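Angiogenin-1 (Salmo salar, PDB 7BFK) probably cleaves RNA as a secreted endonuclease of the pancreatic ribonuclease family. Local coordinates at residues 97-109 with 115-125. Sequence-based numbering, arbitrary orientation.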
loop_
_atom_site.group_PDB
_atom_site.type_symbol
_atom_site.label_atom_id
_atom_site.label_comp_id
_atom_site.label_asym_id
_atom_site.label_seq_id
_atom_site.Cartn_x
_atom_site.Cartn_y
_atom_site.Cartn_z
ATOM N N SER A 97 7.567 10.603 -2.530
ATOM C CA SER A 97 8.941 10.300 -2.082
ATOM C C SER A 97 9.225 8.826 -2.340
ATOM O O SER A 97 8.275 8.000 -2.384
ATOM C CB SER A 97 9.182 10.708 -0.648
ATOM O OG SER A 97 8.235 10.121 0.213
ATOM N N SER A 98 10.482 8.522 -2.588
ATOM C CA SER A 98 10.959 7.164 -2.880
ATOM C C SER A 98 11.767 6.696 -1.683
ATOM O O SER A 98 12.349 7.557 -0.989
ATOM C CB SER A 98 11.765 7.148 -4.151
ATOM O OG SER A 98 12.055 5.815 -4.519
ATOM N N ALA A 99 11.752 5.400 -1.418
ATOM C CA ALA A 99 12.529 4.764 -0.342
ATOM C C ALA A 99 12.698 3.280 -0.650
ATOM O O ALA A 99 11.994 2.740 -1.536
ATOM C CB ALA A 99 11.851 4.969 0.997
ATOM N N THR A 100 13.632 2.660 0.052
ATOM C CA THR A 100 13.900 1.221 0.002
ATOM C C THR A 100 13.722 0.715 1.424
ATOM O O THR A 100 14.541 1.071 2.271
ATOM C CB THR A 100 15.275 0.911 -0.593
ATOM O OG1 THR A 100 15.353 1.561 -1.862
ATOM C CG2 THR A 100 15.466 -0.576 -0.749
ATOM N N LYS A 101 12.677 -0.064 1.677
ATOM C CA LYS A 101 12.347 -0.467 3.067
ATOM C C LYS A 101 11.674 -1.827 3.119
ATOM O O LYS A 101 11.056 -2.252 2.123
ATOM C CB LYS A 101 11.456 0.616 3.699
ATOM C CG LYS A 101 12.220 1.895 4.016
ATOM C CD LYS A 101 11.695 2.713 5.138
ATOM C CE LYS A 101 12.645 3.831 5.526
ATOM N NZ LYS A 101 13.857 3.308 6.195
ATOM N N LYS A 102 11.853 -2.517 4.236
ATOM C CA LYS A 102 11.063 -3.721 4.537
ATOM C C LYS A 102 9.649 -3.184 4.742
ATOM O O LYS A 102 9.520 -2.046 5.272
ATOM C CB LYS A 102 11.618 -4.468 5.745
ATOM C CG LYS A 102 13.059 -4.932 5.561
ATOM C CD LYS A 102 13.557 -5.845 6.643
ATOM C CE LYS A 102 15.059 -5.999 6.634
ATOM N NZ LYS A 102 15.581 -6.028 5.253
ATOM N N VAL A 103 8.644 -3.916 4.294
ATOM C CA VAL A 103 7.234 -3.465 4.426
ATOM C C VAL A 103 6.558 -4.299 5.515
ATOM O O VAL A 103 6.994 -5.454 5.774
ATOM C CB VAL A 103 6.501 -3.548 3.087
ATOM C CG1 VAL A 103 7.110 -2.590 2.080
ATOM C CG2 VAL A 103 6.488 -4.975 2.555
ATOM N N ILE A 104 5.591 -3.701 6.191
ATOM C CA ILE A 104 4.797 -4.379 7.236
ATOM C C ILE A 104 3.359 -4.421 6.756
ATOM O O ILE A 104 2.772 -3.362 6.556
ATOM C CB ILE A 104 4.956 -3.700 8.590
ATOM C CG1 ILE A 104 6.432 -3.490 8.941
ATOM C CG2 ILE A 104 4.216 -4.526 9.629
ATOM C CD1 ILE A 104 6.673 -2.465 10.030
ATOM N N ILE A 105 2.836 -5.620 6.569
ATOM C CA ILE A 105 1.472 -5.842 6.031
ATOM C C ILE A 105 0.727 -6.798 6.955
ATOM O O ILE A 105 1.344 -7.365 7.851
ATOM C CB ILE A 105 1.556 -6.413 4.610
ATOM C CG1 ILE A 105 2.092 -7.849 4.619
ATOM C CG2 ILE A 105 2.378 -5.504 3.719
ATOM C CD1 ILE A 105 2.055 -8.523 3.277
ATOM N N ALA A 106 -0.563 -6.928 6.720
ATOM C CA ALA A 106 -1.438 -7.905 7.368
ATOM C C ALA A 106 -1.549 -9.086 6.414
ATOM O O ALA A 106 -1.624 -8.863 5.174
ATOM C CB ALA A 106 -2.783 -7.277 7.680
ATOM N N CYS A 107 -1.458 -10.292 6.946
ATOM C CA CYS A 107 -1.642 -11.551 6.194
ATOM C C CYS A 107 -2.883 -12.266 6.723
ATOM O O CYS A 107 -3.030 -12.354 7.946
ATOM C CB CYS A 107 -0.440 -12.478 6.333
ATOM S SG CYS A 107 1.061 -11.866 5.517
ATOM N N ASP A 108 -3.752 -12.703 5.816
ATOM C CA ASP A 108 -4.911 -13.579 6.107
ATOM C C ASP A 108 -4.551 -14.907 5.463
ATOM O O ASP A 108 -4.743 -15.055 4.229
ATOM C CB ASP A 108 -6.220 -12.990 5.588
ATOM C CG ASP A 108 -7.444 -13.695 6.154
ATOM O OD1 ASP A 108 -7.293 -14.821 6.657
ATOM O OD2 ASP A 108 -8.521 -13.102 6.113
ATOM N N GLY A 109 -3.965 -15.810 6.234
ATOM C CA GLY A 109 -3.424 -17.051 5.667
ATOM C C GLY A 109 -2.329 -16.685 4.688
ATOM O O GLY A 109 -1.449 -15.899 5.083
ATOM N N TYR A 115 -7.652 -3.871 5.771
ATOM C CA TYR A 115 -9.046 -3.759 6.265
ATOM C C TYR A 115 -9.493 -2.293 6.268
ATOM O O TYR A 115 -9.010 -1.520 7.119
ATOM C CB TYR A 115 -9.162 -4.403 7.646
ATOM C CG TYR A 115 -8.909 -5.890 7.669
ATOM C CD1 TYR A 115 -9.676 -6.750 6.900
ATOM C CD2 TYR A 115 -7.941 -6.448 8.493
ATOM C CE1 TYR A 115 -9.473 -8.121 6.923
ATOM C CE2 TYR A 115 -7.727 -7.819 8.530
ATOM C CZ TYR A 115 -8.500 -8.659 7.745
ATOM O OH TYR A 115 -8.308 -10.010 7.762
ATOM N N ASP A 116 -10.377 -1.938 5.325
ATOM C CA ASP A 116 -11.020 -0.599 5.187
ATOM C C ASP A 116 -10.164 0.347 4.340
ATOM O O ASP A 116 -10.640 1.470 4.060
ATOM C CB ASP A 116 -11.317 0.030 6.553
ATOM C CG ASP A 116 -12.605 -0.465 7.185
ATOM O OD1 ASP A 116 -13.533 -0.813 6.421
ATOM O OD2 ASP A 116 -12.671 -0.506 8.433
ATOM N N GLY A 117 -8.956 -0.066 3.954
ATOM C CA GLY A 117 -8.034 0.779 3.172
ATOM C C GLY A 117 -8.024 2.218 3.684
ATOM O O GLY A 117 -7.728 3.131 2.879
ATOM N N ASP A 118 -8.391 2.415 4.958
ATOM C CA ASP A 118 -8.360 3.728 5.660
ATOM C C ASP A 118 -6.983 3.882 6.326
ATOM O O ASP A 118 -6.705 4.958 6.871
ATOM C CB ASP A 118 -9.508 3.874 6.663
ATOM C CG ASP A 118 -9.697 2.683 7.593
ATOM O OD1 ASP A 118 -8.914 1.719 7.482
ATOM O OD2 ASP A 118 -10.643 2.723 8.412
ATOM N N VAL A 119 -6.163 2.830 6.329
ATOM C CA VAL A 119 -4.772 2.931 6.853
ATOM C C VAL A 119 -3.827 2.630 5.684
ATOM O O VAL A 119 -4.235 2.759 4.516
ATOM C CB VAL A 119 -4.507 2.062 8.104
ATOM C CG1 VAL A 119 -3.085 2.247 8.646
ATOM C CG2 VAL A 119 -5.509 2.355 9.214
ATOM N N ASP A 120 -2.612 2.234 5.980
ATOM C CA ASP A 120 -1.575 2.072 4.949
ATOM C C ASP A 120 -0.658 0.939 5.403
ATOM O O ASP A 120 -0.698 0.546 6.584
ATOM C CB ASP A 120 -0.855 3.421 4.803
ATOM C CG ASP A 120 0.126 3.543 3.668
ATOM O OD1 ASP A 120 0.037 2.713 2.733
ATOM O OD2 ASP A 120 0.991 4.484 3.731
ATOM N N ILE A 121 0.171 0.445 4.510
ATOM C CA ILE A 121 1.184 -0.553 4.904
ATOM C C ILE A 121 2.245 0.207 5.696
ATOM O O ILE A 121 2.267 1.452 5.619
ATOM C CB ILE A 121 1.752 -1.267 3.676
ATOM C CG1 ILE A 121 2.409 -0.280 2.724
ATOM C CG2 ILE A 121 0.645 -2.063 2.974
ATOM C CD1 ILE A 121 3.279 -0.949 1.702
ATOM N N GLY A 122 3.065 -0.524 6.425
ATOM C CA GLY A 122 4.160 0.047 7.220
ATOM C C GLY A 122 5.467 -0.109 6.496
ATOM O O GLY A 122 5.535 -0.895 5.515
ATOM N N ILE A 123 6.473 0.634 6.944
ATOM C CA ILE A 123 7.852 0.576 6.414
ATOM C C ILE A 123 8.782 0.583 7.615
ATOM O O ILE A 123 8.426 1.218 8.675
ATOM C CB ILE A 123 8.165 1.730 5.441
ATOM C CG1 ILE A 123 7.912 3.101 6.072
ATOM C CG2 ILE A 123 7.411 1.560 4.146
ATOM C CD1 ILE A 123 8.389 4.270 5.200
ATOM N N THR A 124 9.909 -0.100 7.490
ATOM C CA THR A 124 10.928 -0.151 8.555
ATOM C C THR A 124 12.300 -0.520 7.980
ATOM O O THR A 124 12.345 -1.202 6.924
ATOM C CB THR A 124 10.506 -1.130 9.646
ATOM O OG1 THR A 124 11.539 -1.094 10.634
ATOM C CG2 THR A 124 10.290 -2.534 9.129
ATOM N N ASP A 125 13.342 -0.052 8.666
ATOM C CA ASP A 125 14.790 -0.300 8.407
ATOM C C ASP A 125 15.315 0.744 7.414
ATOM O O ASP A 125 15.593 1.871 7.835
ATOM C CB ASP A 125 15.042 -1.733 7.950
ATOM C CG ASP A 125 14.895 -2.783 9.042
ATOM O OD1 ASP A 125 14.061 -2.594 9.948
ATOM O OD2 ASP A 125 15.639 -3.777 8.985
#
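Ile104 and Gly122 are joined by two backbone hydrogen bonds, an antiparallel hydrogen-bonded pair that illustrates how a short C-terminal strand can be stitched alongside a long one. Gly122 N reaches Ile104 O at 2.9 Å in a nearly straight bond (176° at the hydrogen), on a carbonyl lone pair, whereas Ile104 N approaches Gly122 O from above its carbonyl plane. Lys102 and Thr124 form the next such pair, though the bond from Lys102 N to Thr124 O is weak. Between the two pairs, CA of Ile123 points its hydrogen at Lys102 O and CA of Val103 at Gly122 O.

Lys101 can be followed outward. Its CB meets Thr124 O and CB of Ile123. CG, anti to the carbonyl carbon (chi1 -72°), carries the chain over Ile123, where CD packs 3.7 Å from CD1 of that residue. A final bend at chi4 brings NZ to 2.8 Å from Asp125 O, at the end of the modelled chain.

On the face shared by Lys102, Ile104 and Thr124, CD1 of Ile104 rests 3.7 Å from CG2 of Thr124, the two side chains crossing at about a right angle. Thr124 OG1 donates to the anti lone pair of Asp125 OD1, which would limit the rotation of a carboxylate whose OD2 lies 3.3 Å from CE of Lys102. NZ of Lys102 stays 4.4 Å from Asp125 OD2, beyond a salt bridge. Further along, Ile121 lies beside Ile105, their CG2 methyls 3.9 Å apart.

Strand 122-124 is the last strand of the ribonuclease A-type antiparallel sheet. Strand 93-108 also pairs with strands 69-72 and 76-85, Ile105 and Ile121 both touch Phe10 of helix 5-14, and Ile123 packs on Ile80 of strand 76-85.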